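Local coordinates for cation efflux system protein CusF (Escherichia coli, PDB 3E6Z), which serves as a periplasmic copper metallochaperone within the Cus cation efflux system, which confers resistance to copper and silver, at residues 8-14 with 58-64; 43-49 with 70-75. The protein carries 1 engineered substitution. All coordinates share one frame; numbering follows the deposited sequence. Where two conformers were deposited one is given.

In the fold
Both contacts belong to the small five-stranded OB-fold barrel of CusF, and each is partly buried, with side chains on one flank pointing into the barrel. Contact 1 lies nearer the centre of the molecule and pairs two neighbouring antiparallel strands through a regular ladder of backbone bonds, its inner face lined by phenylalanine rings. Contact 2 joins the two outermost strands, 39-44 and 70-78, where just two backbone bonds are made and threonine hydroxyls and water do much of the remaining work. The two meet where strands 59-67 and 70-78 run side by side: Asn-63 reaches Gln-74 and Asp-75, while Phe-43 of contact 2 packs against Phe-62 and Phe-64 of contact 1.

Contact 1. Residues 8-14 with 58-64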
loop_
_atom_site.group_PDB
_atom_site.type_symbol
_atom_site.label_atom_id
_atom_site.label_comp_id
_atom_site.label_asym_id
_atom_site.label_seq_id
_atom_site.Cartn_x
_atom_site.Cartn_y
_atom_site.Cartn_z
ATOM N N ILE A 8 -0.048 -4.952 7.250
ATOM C CA ILE A 8 -1.002 -3.841 7.409
ATOM C C ILE A 8 -1.897 -3.822 6.204
ATOM O O ILE A 8 -1.432 -3.833 5.083
ATOM C CB ILE A 8 -0.285 -2.543 7.587
ATOM C CG1 ILE A 8 0.673 -2.574 8.798
ATOM C CG2 ILE A 8 -1.287 -1.417 7.782
ATOM C CD1 ILE A 8 1.586 -1.449 8.917
ATOM N N SER A 9 -3.223 -3.868 6.462
ATOM C CA SER A 9 -4.198 -3.762 5.366
ATOM C C SER A 9 -4.752 -2.353 5.298
ATOM O O SER A 9 -4.903 -1.670 6.283
ATOM C CB SER A 9 -5.409 -4.658 5.520
ATOM O OG SER A 9 -5.126 -5.995 5.746
ATOM N N ALA A 10 -4.968 -1.895 4.072
ATOM C CA ALA A 10 -5.467 -0.549 3.867
ATOM C C ALA A 10 -6.220 -0.451 2.583
ATOM O O ALA A 10 -6.231 -1.309 1.745
ATOM C CB ALA A 10 -4.351 0.401 3.865
ATOM N N THR A 11 -6.940 0.678 2.471
ATOM C CA THR A 11 -7.542 1.083 1.200
ATOM C C THR A 11 -7.096 2.480 0.853
ATOM O O THR A 11 -6.564 3.202 1.689
ATOM C CB THR A 11 -9.137 1.000 1.305
ATOM O OG1 THR A 11 -9.610 1.848 2.377
ATOM C CG2 THR A 11 -9.685 -0.393 1.552
ATOM N N GLY A 12 -7.259 2.850 -0.427
ATOM C CA GLY A 12 -6.866 4.212 -0.816
ATOM C C GLY A 12 -7.113 4.441 -2.308
ATOM O O GLY A 12 -7.787 3.639 -2.911
ATOM N N VAL A 13 -6.481 5.513 -2.757
ATOM C CA VAL A 13 -6.605 5.875 -4.184
ATOM C C VAL A 13 -5.154 5.990 -4.730
ATOM O O VAL A 13 -4.303 6.665 -4.157
ATOM C CB VAL A 13 -7.329 7.225 -4.371
ATOM C CG1 VAL A 13 -7.303 7.643 -5.886
ATOM C CG2 VAL A 13 -8.810 7.044 -3.883
ATOM N N VAL A 14 -4.925 5.369 -5.866
ATOM C CA VAL A 14 -3.621 5.388 -6.535
ATOM C C VAL A 14 -3.407 6.822 -7.122
ATOM O O VAL A 14 -4.247 7.313 -7.920
ATOM C CB VAL A 14 -3.521 4.397 -7.628
ATOM C CG1 VAL A 14 -2.207 4.496 -8.397
ATOM C CG2 VAL A 14 -3.763 2.962 -7.048
ATOM N N ASP A 58 -7.654 4.902 -9.338
ATOM C CA ASP A 58 -8.396 3.736 -8.903
ATOM C C ASP A 58 -8.444 3.686 -7.377
ATOM O O ASP A 58 -7.385 3.963 -6.655
ATOM C CB ASP A 58 -7.725 2.434 -9.331
ATOM C CG ASP A 58 -7.936 2.063 -10.781
ATOM O OD1 ASP A 58 -8.795 2.677 -11.477
ATOM O OD2 ASP A 58 -7.190 1.148 -11.262
ATOM N N LYS A 59 -9.578 3.494 -6.772
ATOM C CA LYS A 59 -9.634 3.075 -5.379
ATOM C C LYS A 59 -9.050 1.626 -5.372
ATOM O O LYS A 59 -9.361 0.841 -6.200
ATOM C CB LYS A 59 -11.103 3.048 -4.925
ATOM C CG LYS A 59 -11.876 4.232 -5.081
ATOM C CD LYS A 59 -13.364 4.123 -4.554
ATOM C CE LYS A 59 -14.026 5.445 -4.761
ATOM N NZ LYS A 59 -15.376 5.490 -4.282
ATOM N N VAL A 60 -8.254 1.284 -4.364
ATOM C CA VAL A 60 -7.562 0.007 -4.163
ATOM C C VAL A 60 -7.658 -0.473 -2.743
ATOM O O VAL A 60 -7.783 0.296 -1.820
ATOM C CB VAL A 60 -6.070 0.107 -4.627
ATOM C CG1 VAL A 60 -5.946 0.222 -6.155
ATOM C CG2 VAL A 60 -5.401 1.296 -3.909
ATOM N N ALA A 61 -7.535 -1.813 -2.644
ATOM C CA ALA A 61 -7.313 -2.511 -1.352
ATOM C C ALA A 61 -5.905 -3.150 -1.470
ATOM O O ALA A 61 -5.563 -3.741 -2.464
ATOM C CB ALA A 61 -8.362 -3.623 -1.214
ATOM N N PHE A 62 -5.101 -2.976 -0.400
ATOM C CA PHE A 62 -3.753 -3.432 -0.505
ATOM C C PHE A 62 -3.296 -3.773 0.881
ATOM O O PHE A 62 -3.819 -3.398 1.901
ATOM C CB PHE A 62 -2.820 -2.388 -1.219
ATOM C CG PHE A 62 -2.750 -1.082 -0.508
ATOM C CD1 PHE A 62 -3.788 -0.079 -0.609
ATOM C CD2 PHE A 62 -1.592 -0.734 0.282
ATOM C CE1 PHE A 62 -3.662 1.101 0.056
ATOM C CE2 PHE A 62 -1.471 0.465 0.872
ATOM C CZ PHE A 62 -2.484 1.448 0.772
ATOM N N ASN A 63 -2.216 -4.580 0.846
ATOM C CA ASN A 63 -1.624 -5.081 2.122
ATOM C C ASN A 63 -0.121 -4.853 1.970
ATOM O O ASN A 63 0.445 -5.043 0.902
ATOM C CB ASN A 63 -1.865 -6.586 2.329
ATOM C CG ASN A 63 -3.316 -6.810 2.648
ATOM O OD1 ASN A 63 -3.753 -6.557 3.773
ATOM N ND2 ASN A 63 -4.137 -7.052 1.608
ATOM N N PHE A 64 0.537 -4.418 3.070
ATOM C CA PHE A 64 1.992 -4.153 2.966
ATOM C C PHE A 64 2.623 -4.470 4.323
ATOM O O PHE A 64 2.007 -4.625 5.354
ATOM C CB PHE A 64 2.208 -2.640 2.575
ATOM C CG PHE A 64 1.700 -1.644 3.604
ATOM C CD1 PHE A 64 0.333 -1.254 3.580
ATOM C CD2 PHE A 64 2.506 -1.091 4.594
ATOM C CE1 PHE A 64 -0.150 -0.291 4.448
ATOM C CE2 PHE A 64 1.986 -0.158 5.468
ATOM C CZ PHE A 64 0.683 0.235 5.373
#
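Six backbone hydrogen bonds join Ile-8, Ala-10 and Gly-12 to Phe-64, Phe-62 and Val-60, each residue both giving its N-H and accepting one. The bond from Ile-8 N to Phe-64 O, 2.8 Å long, is close to straight at 172°. A seventh, from Val-14 N to Asp-58 O (2.9 Å), carries the pairing past the last of these couples. At the non-hydrogen-bonded pairs between them the CA atoms close in, to 4.3 Å between Ser-9 CA and Asn-63 CA, and CA-H...O contacts fill in.

Apolar contacts lie on the face shared by Ile-8, Ala-10, Val-60, Phe-62 and Phe-64. Phe-62 sets its CG between the backbone N and the carbonyl carbon (chi1 60°), which leans the ring over the partner strand. Ala-10 CB then sits above one ring face, 4.1 Å from the centroid, as a CH-pi contact. Phe-64 leans likewise, receiving Ile-8 CB over a face at 3.9 Å from its centroid; Ile-8 CG2 approaches Phe-64 CZ to 3.5 Å, and Ile-8 CD1 meets the adjoining rim atom CE2. Gly-12 N lies at the edge of the Phe-62 ring. Further along, Val-14 CG2 meets Val-60 CG1 at 3.6 Å, the two side chains crossing at about a right angle.

This is the pairing of the first and fourth strands of an OB-fold barrel. Both rings turn inward, each meeting Phe-43 edge-to-face, and Phe-62 also touches His-28, which binds the copper with Met-39 and Met-41.

The opposite face is mostly polar, with Ser-9, Thr-11, Lys-59 and Asn-63 beside Val-13 and Ala-61. Ser-9 OG points at Asn-63 OD1, but the very short separation and a second serine conformer make the details of that bond doubtful. Asn-63 ND2 is hydrogen-bonded to Asp-75, and Thr-11 OG1 bonds to Asp-29.

Contact 2. Residues 43-49 with 70-75; sequences FTITPQT and LSLLQD
Leu-73 directs its side chain at the segment 43-49. Its CB lies 3.6 Å from Thr-49 CG2 and also faces the carbonyl oxygen of Thr-44. One bond further, CG rests 3.8 Å from Phe-43 CB. There the chain forks: both methyls stay against Phe-43 CB, and CD1 also comes to 4.2 Å from Ile-45 CG1.

Thr-44 ties the backbones with both its N and its O: N donates to Ser-71 O (2.8 Å) and O accepts from Leu-73 N (2.9 Å, 174°). A water links Thr-44 OG1, also bonded to Lys-23, with Ser-71 N. Two residues beyond Ser-71, the carbonyl of Leu-73 is taken by Thr-49: with OG1 beside its own backbone N (chi1 -57°), the hydroxyl donates to Leu-73 O at 2.7 Å, tilted from the carbonyl plane. Thr-49 OG1 in turn accepts Thr-46 N at 2.9 Å, so one hydroxyl ties the type I turn of residues 46-49 to the strand. Leu-72 CD2 touches both Thr-44 CB and Thr-46 CG2, each at 3.9 Å.

The two strands run in the same direction through the single bridge of Thr-44 with Leu-72, as expected where the third and fifth strands close an OB-fold barrel.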
loop_
_atom_site.group_PDB
_atom_site.type_symbol
_atom_site.label_atom_id
_atom_site.label_comp_id
_atom_site.label_asym_id
_atom_site.label_seq_id
_atom_site.Cartn_x
_atom_site.Cartn_y
_atom_site.Cartn_z
ATOM N N PHE A 43 4.676 3.238 -1.822
ATOM C CA PHE A 43 4.671 1.766 -1.597
ATOM C C PHE A 43 5.479 1.127 -2.686
ATOM O O PHE A 43 5.511 1.521 -3.849
ATOM C CB PHE A 43 3.217 1.245 -1.597
ATOM C CG PHE A 43 2.408 1.796 -0.462
ATOM C CD1 PHE A 43 2.444 1.133 0.800
ATOM C CD2 PHE A 43 1.690 3.041 -0.567
ATOM C CE1 PHE A 43 1.896 1.675 1.905
ATOM C CE2 PHE A 43 1.055 3.529 0.545
ATOM C CZ PHE A 43 1.121 2.897 1.789
ATOM N N THR A 44 6.237 0.086 -2.256
ATOM C CA THR A 44 7.222 -0.544 -3.125
ATOM C C THR A 44 6.728 -1.853 -3.695
ATOM O O THR A 44 6.258 -2.719 -2.959
ATOM C CB THR A 44 8.532 -0.764 -2.335
ATOM O OG1 THR A 44 9.035 0.481 -1.889
ATOM C CG2 THR A 44 9.608 -1.450 -3.183
ATOM N N ILE A 45 6.851 -2.015 -5.021
ATOM C CA ILE A 45 6.545 -3.255 -5.697
ATOM C C ILE A 45 7.835 -4.079 -5.664
ATOM O O ILE A 45 8.900 -3.649 -6.102
ATOM C CB ILE A 45 6.185 -3.010 -7.178
ATOM C CG1 ILE A 45 5.044 -2.006 -7.325
ATOM C CG2 ILE A 45 5.897 -4.345 -7.868
ATOM C CD1 ILE A 45 4.915 -1.516 -8.763
ATOM N N THR A 46 7.733 -5.279 -5.101
ATOM C CA THR A 46 8.857 -6.242 -5.117
ATOM C C THR A 46 8.463 -7.406 -6.020
ATOM O O THR A 46 7.303 -7.585 -6.407
ATOM C CB THR A 46 9.126 -6.766 -3.668
ATOM O OG1 THR A 46 8.079 -7.666 -3.396
ATOM C CG2 THR A 46 9.242 -5.639 -2.647
ATOM N N PRO A 47 9.409 -8.317 -6.297
ATOM C CA PRO A 47 9.054 -9.513 -7.083
ATOM C C PRO A 47 8.024 -10.400 -6.361
ATOM O O PRO A 47 7.365 -11.225 -7.034
ATOM C CB PRO A 47 10.387 -10.195 -7.337
ATOM C CG PRO A 47 11.329 -9.211 -7.213
ATOM C CD PRO A 47 10.860 -8.232 -6.138
ATOM N N GLN A 48 7.874 -10.256 -5.020
ATOM C CA GLN A 48 6.883 -11.038 -4.298
ATOM C C GLN A 48 5.530 -10.377 -4.219
ATOM O O GLN A 48 4.575 -11.021 -3.806
ATOM C CB GLN A 48 7.376 -11.315 -2.873
ATOM C CG GLN A 48 8.584 -12.212 -2.828
ATOM C CD GLN A 48 9.918 -11.456 -3.239
ATOM O OE1 GLN A 48 10.102 -10.252 -3.091
ATOM N NE2 GLN A 48 10.874 -12.251 -3.660
ATOM N N THR A 49 5.366 -9.109 -4.653
ATOM C CA THR A 49 4.078 -8.470 -4.634
ATOM C C THR A 49 3.145 -9.199 -5.625
ATOM O O THR A 49 3.536 -9.408 -6.816
ATOM C CB THR A 49 4.184 -6.989 -5.129
ATOM O OG1 THR A 49 5.139 -6.280 -4.291
ATOM C CG2 THR A 49 2.834 -6.260 -5.117
ATOM N N LEU A 70 10.875 1.533 4.055
ATOM C CA LEU A 70 10.063 0.995 2.938
ATOM C C LEU A 70 8.762 0.407 3.455
ATOM O O LEU A 70 8.641 -0.225 4.512
ATOM C CB LEU A 70 10.782 -0.102 2.243
ATOM C CG LEU A 70 12.134 0.345 1.572
ATOM C CD1 LEU A 70 12.830 -0.864 0.993
ATOM C CD2 LEU A 70 11.873 1.443 0.519
ATOM N N SER A 71 7.692 0.566 2.588
ATOM C CA SER A 71 6.435 -0.162 2.793
ATOM C C SER A 71 6.306 -1.099 1.588
ATOM O O SER A 71 6.046 -0.644 0.460
ATOM C CB SER A 71 5.252 0.845 2.873
ATOM O OG SER A 71 5.387 1.750 3.892
ATOM N N LEU A 72 6.607 -2.378 1.825
ATOM C CA LEU A 72 6.667 -3.355 0.745
ATOM C C LEU A 72 5.278 -3.960 0.507
ATOM O O LEU A 72 4.639 -4.471 1.415
ATOM C CB LEU A 72 7.580 -4.525 1.171
ATOM C CG LEU A 72 9.007 -4.078 1.565
ATOM C CD1 LEU A 72 9.804 -5.402 1.899
ATOM C CD2 LEU A 72 9.715 -3.317 0.392
ATOM N N LEU A 73 4.809 -3.855 -0.767
ATOM C CA LEU A 73 3.450 -4.408 -1.037
ATOM C C LEU A 73 3.426 -5.877 -1.057
ATOM O O LEU A 73 4.204 -6.562 -1.767
ATOM C CB LEU A 73 2.993 -3.856 -2.398
ATOM C CG LEU A 73 2.652 -2.378 -2.415
ATOM C CD1 LEU A 73 2.608 -1.863 -3.855
ATOM C CD2 LEU A 73 1.366 -2.102 -1.656
ATOM N N GLN A 74 2.496 -6.476 -0.308
ATOM C CA GLN A 74 2.146 -7.865 -0.444
ATOM C C GLN A 74 1.236 -8.072 -1.673
ATOM O O GLN A 74 1.422 -9.049 -2.409
ATOM C CB GLN A 74 1.385 -8.362 0.807
ATOM C CG GLN A 74 2.148 -8.225 2.168
ATOM C CD GLN A 74 3.270 -9.275 2.271
ATOM O OE1 GLN A 74 4.354 -9.061 1.711
ATOM N NE2 GLN A 74 2.968 -10.374 2.937
ATOM N N ASP A 75 0.256 -7.167 -1.833
ATOM C CA ASP A 75 -0.749 -7.347 -2.907
ATOM C C ASP A 75 -1.465 -6.009 -3.040
ATOM O O ASP A 75 -1.448 -5.172 -2.136
ATOM C CB ASP A 75 -1.695 -8.499 -2.583
ATOM C CG ASP A 75 -2.325 -8.365 -1.190
ATOM O OD1 ASP A 75 -3.074 -7.398 -0.949
ATOM O OD2 ASP A 75 -1.876 -9.118 -0.283
HETATM O O HOH W 1 8.012 2.086 0.130
HETATM O O HOH W 2 2.160 -11.597 -1.428
#